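Local coordinates for protein serpin-ZX (Arabidopsis thaliana, PDB 3LE2) that inhibits serine and cysteine proteases, including metacaspase-9 and RD21A, by offering a reactive-centre loop whose cleavage traps the enzyme covalently, so restraining programmed cell death, at residues F175-N180 with L225-Q229; Q235-Y241 with L371-N377. All coordinates share one frame; numbering follows the deposited sequence.

Contact 1 and contact 2 adjoin, their centres about 10 Å apart, and are joined through neighbouring strands: L225 N lies 2.8 Å from M238 O and Y227 N 2.9 Å from F236 O, so strand 220-226, and Y227 just past its end, pair with strand 236-243. Contact 2 is a regular antiparallel strand pair in the buried core of the serpin body. Contact 1 is partly buried, where two segments run on past their strand ends, cross nearly at right angles and share a single bridge. Contact 2 relies on repeated backbone bonds between mostly apolar residues, with a polar cluster at one end, whereas contact 1 combines two backbone bonds with an aromatic cluster and bridging waters.

Contact 1. Residues F175-N180 with L225-Q229; sequences FKGTWN and LPYLQ. With ACT (acetate ion), chain D.
L228 N donates to T178 O across 2.7 Å, lying in the carbonyl plane, and Y227 CA adds a CA-H...O contact to the same oxygen. Two residues on, N180 N makes a nearly straight bond (175°) to P226 O at 3.1 Å; proline has no N-H to offer, but its carbonyl serves well here. The two bonds flank the single bridge between W179 and Y227. The Y227 ring is the middle layer of an aromatic cluster. W179 CZ3 lies over one face, 3.2 Å from Y227 CE1, with planes 13° apart but slid until they barely overlap. F175 brings its edge to the opposite face in a T-shaped pair, its CE2 3.5 Å from Y227 CZ. W179 CB points away from 225-229, yet with CG beside the backbone N (chi1 -60°) the indole swings back, and L225 CD1 packs over its face in a CH-pi contact. G177, bare of side chain, can pass close to this stack, its C 3.7 Å from Y227 CD1. Nearer solvent, a water accepts from Q229 N and donates to N180 OD1 at 3.0 Å. W179 NE1 bonds N336 O, and the W179 backbone hydrogen-bonds E338, just before the reactive-centre loop, and T340, near its start. Flat rings packed within, with amides and waters outside, thus tie two strand ends to the loop's base, consistent with the serpin breach.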
loop_
_atom_site.group_PDB
_atom_site.type_symbol
_atom_site.label_atom_id
_atom_site.label_comp_id
_atom_site.label_asym_id
_atom_site.label_seq_id
_atom_site.Cartn_x
_atom_site.Cartn_y
_atom_site.Cartn_z
ATOM N N PHE A 175 4.457 -6.586 -5.265
ATOM C CA PHE A 175 4.412 -5.859 -6.525
ATOM C C PHE A 175 5.833 -5.684 -7.012
ATOM O O PHE A 175 6.732 -5.359 -6.236
ATOM C CB PHE A 175 3.733 -4.495 -6.319
ATOM C CG PHE A 175 3.840 -3.535 -7.497
ATOM C CD1 PHE A 175 2.795 -3.387 -8.386
ATOM C CD2 PHE A 175 4.948 -2.719 -7.654
ATOM C CE1 PHE A 175 2.871 -2.484 -9.439
ATOM C CE2 PHE A 175 5.026 -1.805 -8.705
ATOM C CZ PHE A 175 3.990 -1.694 -9.595
ATOM N N LYS A 176 6.038 -5.927 -8.296
ATOM C CA LYS A 176 7.309 -5.593 -8.915
ATOM C C LYS A 176 7.043 -5.164 -10.336
ATOM O O LYS A 176 6.417 -5.896 -11.103
ATOM C CB LYS A 176 8.286 -6.771 -8.893
ATOM C CG LYS A 176 9.609 -6.450 -9.577
ATOM C CD LYS A 176 10.662 -7.489 -9.258
ATOM C CE LYS A 176 11.981 -7.183 -9.948
ATOM N NZ LYS A 176 13.002 -8.245 -9.641
ATOM N N GLY A 177 7.506 -3.969 -10.680
ATOM C CA GLY A 177 7.259 -3.424 -11.997
ATOM C C GLY A 177 8.528 -2.914 -12.646
ATOM O O GLY A 177 9.471 -2.511 -11.968
ATOM N N THR A 178 8.539 -2.947 -13.971
ATOM C CA THR A 178 9.601 -2.355 -14.771
ATOM C C THR A 178 9.187 -0.935 -15.160
ATOM O O THR A 178 8.047 -0.725 -15.563
ATOM C CB THR A 178 9.812 -3.166 -16.065
ATOM O OG1 THR A 178 10.311 -4.467 -15.741
ATOM C CG2 THR A 178 10.797 -2.482 -16.963
ATOM N N TRP A 179 10.106 0.024 -15.035
ATOM C CA TRP A 179 9.846 1.409 -15.432
ATOM C C TRP A 179 9.583 1.508 -16.926
ATOM O O TRP A 179 10.118 0.728 -17.721
ATOM C CB TRP A 179 11.024 2.334 -15.099
ATOM C CG TRP A 179 11.412 2.415 -13.641
ATOM C CD1 TRP A 179 12.650 2.187 -13.110
ATOM C CD2 TRP A 179 10.563 2.761 -12.536
ATOM N NE1 TRP A 179 12.624 2.370 -11.749
ATOM C CE2 TRP A 179 11.354 2.721 -11.373
ATOM C CE3 TRP A 179 9.210 3.105 -12.420
ATOM C CZ2 TRP A 179 10.838 3.007 -10.109
ATOM C CZ3 TRP A 179 8.699 3.382 -11.160
ATOM C CH2 TRP A 179 9.511 3.332 -10.025
ATOM N N ASN A 180 8.749 2.472 -17.298
ATOM C CA ASN A 180 8.558 2.846 -18.699
ATOM C C ASN A 180 9.850 3.414 -19.316
ATOM O O ASN A 180 10.103 3.258 -20.503
ATOM C CB ASN A 180 7.428 3.863 -18.803
ATOM C CG ASN A 180 6.746 3.840 -20.147
ATOM O OD1 ASN A 180 6.720 2.815 -20.825
ATOM N ND2 ASN A 180 6.167 4.972 -20.535
ATOM N N LEU A 225 6.822 8.478 -11.628
ATOM C CA LEU A 225 7.540 7.509 -12.484
ATOM C C LEU A 225 6.614 6.379 -12.913
ATOM O O LEU A 225 6.387 5.444 -12.145
ATOM C CB LEU A 225 8.753 6.899 -11.762
ATOM C CG LEU A 225 9.959 7.767 -11.388
ATOM C CD1 LEU A 225 10.973 6.951 -10.650
ATOM C CD2 LEU A 225 10.608 8.389 -12.605
ATOM N N PRO A 226 6.079 6.455 -14.141
ATOM C CA PRO A 226 5.174 5.434 -14.690
ATOM C C PRO A 226 5.855 4.074 -14.887
ATOM O O PRO A 226 7.033 4.015 -15.276
ATOM C CB PRO A 226 4.787 5.990 -16.077
ATOM C CG PRO A 226 5.381 7.342 -16.167
ATOM C CD PRO A 226 6.459 7.463 -15.147
ATOM N N TYR A 227 5.097 3.004 -14.642
ATOM C CA TYR A 227 5.543 1.635 -14.883
ATOM C C TYR A 227 5.135 1.188 -16.277
ATOM O O TYR A 227 4.040 1.521 -16.747
ATOM C CB TYR A 227 4.939 0.661 -13.854
ATOM C CG TYR A 227 5.493 0.816 -12.459
ATOM C CD1 TYR A 227 6.760 0.348 -12.147
ATOM C CD2 TYR A 227 4.748 1.431 -11.451
ATOM C CE1 TYR A 227 7.281 0.498 -10.887
ATOM C CE2 TYR A 227 5.262 1.581 -10.174
ATOM C CZ TYR A 227 6.536 1.106 -9.900
ATOM O OH TYR A 227 7.079 1.233 -8.642
ATOM N N LEU A 228 6.023 0.433 -16.921
ATOM C CA LEU A 228 5.740 -0.246 -18.180
ATOM C C LEU A 228 4.394 -0.970 -18.136
ATOM O O LEU A 228 4.066 -1.644 -17.161
ATOM C CB LEU A 228 6.847 -1.261 -18.485
ATOM C CG LEU A 228 6.628 -2.045 -19.778
ATOM C CD1 LEU A 228 6.708 -1.109 -21.006
ATOM C CD2 LEU A 228 7.612 -3.204 -19.877
ATOM N N GLN A 229 3.637 -0.857 -19.217
ATOM C CA GLN A 229 2.257 -1.325 -19.240
ATOM C C GLN A 229 2.091 -2.616 -20.034
ATOM O O GLN A 229 1.349 -3.518 -19.628
ATOM C CB GLN A 229 1.392 -0.241 -19.866
ATOM C CG GLN A 229 0.021 -0.074 -19.264
ATOM C CD GLN A 229 -0.648 1.179 -19.782
ATOM O OE1 GLN A 229 0.022 2.086 -20.267
ATOM N NE2 GLN A 229 -1.967 1.234 -19.692
HETATM C C ACT D . 7.366 -6.993 -14.236
HETATM O O ACT D . 7.206 -5.779 -14.533
HETATM O OXT ACT D . 8.226 -7.247 -13.347
HETATM C CH3 ACT D . 6.567 -8.083 -14.905
HETATM O O HOH W 1 5.802 -3.381 -15.548
HETATM O O HOH W 2 4.082 1.399 -20.877
#

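Contact 2. Residues Q235-Y241 with L371-N377; sequences QFSMYFY and LLVVTEN. With ACT (acetate ion), chain C.
M238 CE rests 3.7 Å from V374 CG2 on one side of the strand pair, while on the other Y241 CE2 meets V373 CG2 at 3.4 Å. Unbranched methionine can reach obliquely across its neighbour, and the beta-branched valines suit extended backbone. Between these layers the antiparallel strands are joined by reciprocal N-H...O bonds at three pairs, S237 with T375, Y239 with V373 and Y241 with L371; Y239 N to V373 O is 2.7 Å. With CG opposite the backbone N (chi1 -166°) and a bend at chi2, E376 lays CG over the F236 face and brings OE2 back to Q235 N at 2.9 Å, on the anti lone pair; backbone N-H groups of I378 and T379 also bind this carboxylate. N377 closes the polar end with both halves of its amide: ND2 donates in the amide plane to S237 OG at 2.8 Å, and OD1 accepts from Y239 OH at 2.9 Å, the ring and amide planes 77° apart. Two bonds thus fix the amide's rotation. Around the pair, strand 236-243 bonds strand 220-226 and strand 370-376 bonds strand 382-388, as expected of central strands in serpin beta-sheet B, and helix 249-258 packs on Y241 and L371.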
loop_
_atom_site.group_PDB
_atom_site.type_symbol
_atom_site.label_atom_id
_atom_site.label_comp_id
_atom_site.label_asym_id
_atom_site.label_seq_id
_atom_site.Cartn_x
_atom_site.Cartn_y
_atom_site.Cartn_z
ATOM N N GLN A 235 -2.698 1.433 -15.538
ATOM C CA GLN A 235 -1.518 2.276 -15.605
ATOM C C GLN A 235 -1.014 2.564 -14.195
ATOM O O GLN A 235 -1.612 3.351 -13.455
ATOM C CB GLN A 235 -1.811 3.588 -16.343
ATOM C CG GLN A 235 -0.615 4.565 -16.313
ATOM C CD GLN A 235 0.642 3.966 -16.941
ATOM O OE1 GLN A 235 1.641 3.697 -16.260
ATOM N NE2 GLN A 235 0.590 3.742 -18.250
ATOM N N PHE A 236 0.090 1.931 -13.823
ATOM C CA PHE A 236 0.649 2.139 -12.496
ATOM C C PHE A 236 1.733 3.193 -12.567
ATOM O O PHE A 236 2.437 3.298 -13.565
ATOM C CB PHE A 236 1.252 0.841 -11.962
ATOM C CG PHE A 236 0.259 -0.272 -11.793
ATOM C CD1 PHE A 236 0.125 -1.253 -12.763
ATOM C CD2 PHE A 236 -0.530 -0.345 -10.655
ATOM C CE1 PHE A 236 -0.784 -2.280 -12.609
ATOM C CE2 PHE A 236 -1.438 -1.381 -10.483
ATOM C CZ PHE A 236 -1.565 -2.350 -11.459
ATOM N N SER A 237 1.859 3.976 -11.505
ATOM C CA SER A 237 2.984 4.897 -11.351
ATOM C C SER A 237 3.411 4.951 -9.888
ATOM O O SER A 237 2.651 4.586 -8.983
ATOM C CB SER A 237 2.614 6.307 -11.825
ATOM O OG SER A 237 2.084 6.270 -13.132
ATOM N N MET A 238 4.631 5.407 -9.662
ATOM C CA MET A 238 5.097 5.662 -8.308
ATOM C C MET A 238 5.319 7.152 -8.185
ATOM O O MET A 238 5.883 7.787 -9.077
ATOM C CB MET A 238 6.386 4.875 -7.975
ATOM C CG MET A 238 6.995 5.223 -6.599
ATOM S SD MET A 238 8.489 4.301 -6.175
ATOM C CE MET A 238 7.771 2.734 -5.668
ATOM N N TYR A 239 4.845 7.714 -7.087
ATOM C CA TYR A 239 4.988 9.130 -6.857
ATOM C C TYR A 239 5.883 9.363 -5.656
ATOM O O TYR A 239 5.802 8.633 -4.647
ATOM C CB TYR A 239 3.609 9.778 -6.667
ATOM C CG TYR A 239 2.774 9.701 -7.929
ATOM C CD1 TYR A 239 2.987 10.581 -8.987
ATOM C CD2 TYR A 239 1.806 8.723 -8.074
ATOM C CE1 TYR A 239 2.249 10.484 -10.158
ATOM C CE2 TYR A 239 1.059 8.629 -9.219
ATOM C CZ TYR A 239 1.276 9.509 -10.261
ATOM O OH TYR A 239 0.507 9.383 -11.390
ATOM N N PHE A 240 6.746 10.368 -5.790
ATOM C CA PHE A 240 7.680 10.766 -4.741
ATOM C C PHE A 240 7.305 12.162 -4.282
ATOM O O PHE A 240 7.216 13.071 -5.101
ATOM C CB PHE A 240 9.112 10.790 -5.273
ATOM C CG PHE A 240 9.598 9.462 -5.785
ATOM C CD1 PHE A 240 10.564 8.754 -5.096
ATOM C CD2 PHE A 240 9.089 8.927 -6.961
ATOM C CE1 PHE A 240 11.016 7.537 -5.559
ATOM C CE2 PHE A 240 9.535 7.710 -7.431
ATOM C CZ PHE A 240 10.500 7.014 -6.727
ATOM N N TYR A 241 7.075 12.311 -2.979
ATOM C CA TYR A 241 6.732 13.594 -2.395
ATOM C C TYR A 241 7.887 14.062 -1.536
ATOM O O TYR A 241 8.115 13.539 -0.439
ATOM C CB TYR A 241 5.436 13.507 -1.585
ATOM C CG TYR A 241 4.300 12.905 -2.377
ATOM C CD1 TYR A 241 3.268 13.703 -2.899
ATOM C CD2 TYR A 241 4.257 11.536 -2.616
ATOM C CE1 TYR A 241 2.221 13.135 -3.639
ATOM C CE2 TYR A 241 3.226 10.961 -3.346
ATOM C CZ TYR A 241 2.216 11.753 -3.854
ATOM O OH TYR A 241 1.216 11.141 -4.574
ATOM N N LEU A 371 8.017 10.930 0.878
ATOM C CA LEU A 371 6.916 9.983 0.885
ATOM C C LEU A 371 6.846 9.279 -0.443
ATOM O O LEU A 371 7.370 9.763 -1.444
ATOM C CB LEU A 371 5.577 10.671 1.135
ATOM C CG LEU A 371 5.298 11.114 2.563
ATOM C CD1 LEU A 371 3.990 11.875 2.615
ATOM C CD2 LEU A 371 5.280 9.897 3.500
ATOM N N LEU A 372 6.201 8.115 -0.434
ATOM C CA LEU A 372 6.021 7.285 -1.615
ATOM C C LEU A 372 4.563 6.903 -1.735
ATOM O O LEU A 372 3.919 6.574 -0.736
ATOM C CB LEU A 372 6.815 5.983 -1.483
ATOM C CG LEU A 372 8.333 5.997 -1.599
ATOM C CD1 LEU A 372 8.846 4.569 -1.473
ATOM C CD2 LEU A 372 8.741 6.615 -2.919
ATOM N N VAL A 373 4.053 6.914 -2.963
ATOM C CA VAL A 373 2.701 6.435 -3.240
ATOM C C VAL A 373 2.674 5.683 -4.583
ATOM O O VAL A 373 3.194 6.166 -5.585
ATOM C CB VAL A 373 1.663 7.596 -3.251
ATOM C CG1 VAL A 373 0.280 7.089 -3.646
ATOM C CG2 VAL A 373 1.612 8.284 -1.887
ATOM N N VAL A 374 2.103 4.485 -4.589
ATOM C CA VAL A 374 1.956 3.731 -5.825
ATOM C C VAL A 374 0.474 3.632 -6.108
ATOM O O VAL A 374 -0.287 3.150 -5.279
ATOM C CB VAL A 374 2.569 2.308 -5.755
ATOM C CG1 VAL A 374 2.164 1.491 -6.990
ATOM C CG2 VAL A 374 4.094 2.369 -5.628
ATOM N N THR A 375 0.063 4.110 -7.278
ATOM C CA THR A 375 -1.347 4.143 -7.604
ATOM C C THR A 375 -1.606 3.583 -8.975
ATOM O O THR A 375 -0.741 3.589 -9.856
ATOM C CB THR A 375 -1.876 5.575 -7.667
ATOM O OG1 THR A 375 -1.311 6.213 -8.815
ATOM C CG2 THR A 375 -1.482 6.350 -6.431
ATOM N N GLU A 376 -2.834 3.123 -9.149
ATOM C CA GLU A 376 -3.302 2.731 -10.447
ATOM C C GLU A 376 -4.090 3.949 -10.930
ATOM O O GLU A 376 -5.065 4.376 -10.296
ATOM C CB GLU A 376 -4.133 1.447 -10.338
ATOM C CG GLU A 376 -4.390 0.754 -11.669
ATOM C CD GLU A 376 -5.315 1.567 -12.566
ATOM O OE1 GLU A 376 -6.467 1.805 -12.141
ATOM O OE2 GLU A 376 -4.889 1.980 -13.674
ATOM N N ASN A 377 -3.624 4.536 -12.028
ATOM C CA ASN A 377 -4.129 5.830 -12.497
ATOM C C ASN A 377 -5.551 5.835 -13.084
ATOM O O ASN A 377 -6.246 6.839 -12.988
ATOM C CB ASN A 377 -3.129 6.477 -13.474
ATOM C CG ASN A 377 -1.792 6.873 -12.790
ATOM O OD1 ASN A 377 -1.772 7.622 -11.803
ATOM N ND2 ASN A 377 -0.674 6.379 -13.334
HETATM C C ACT C . 2.276 10.489 -14.070
HETATM O O ACT C . 2.871 9.376 -14.011
HETATM O OXT ACT C . 2.611 11.353 -13.221
HETATM C CH3 ACT C . 1.226 10.781 -15.104
#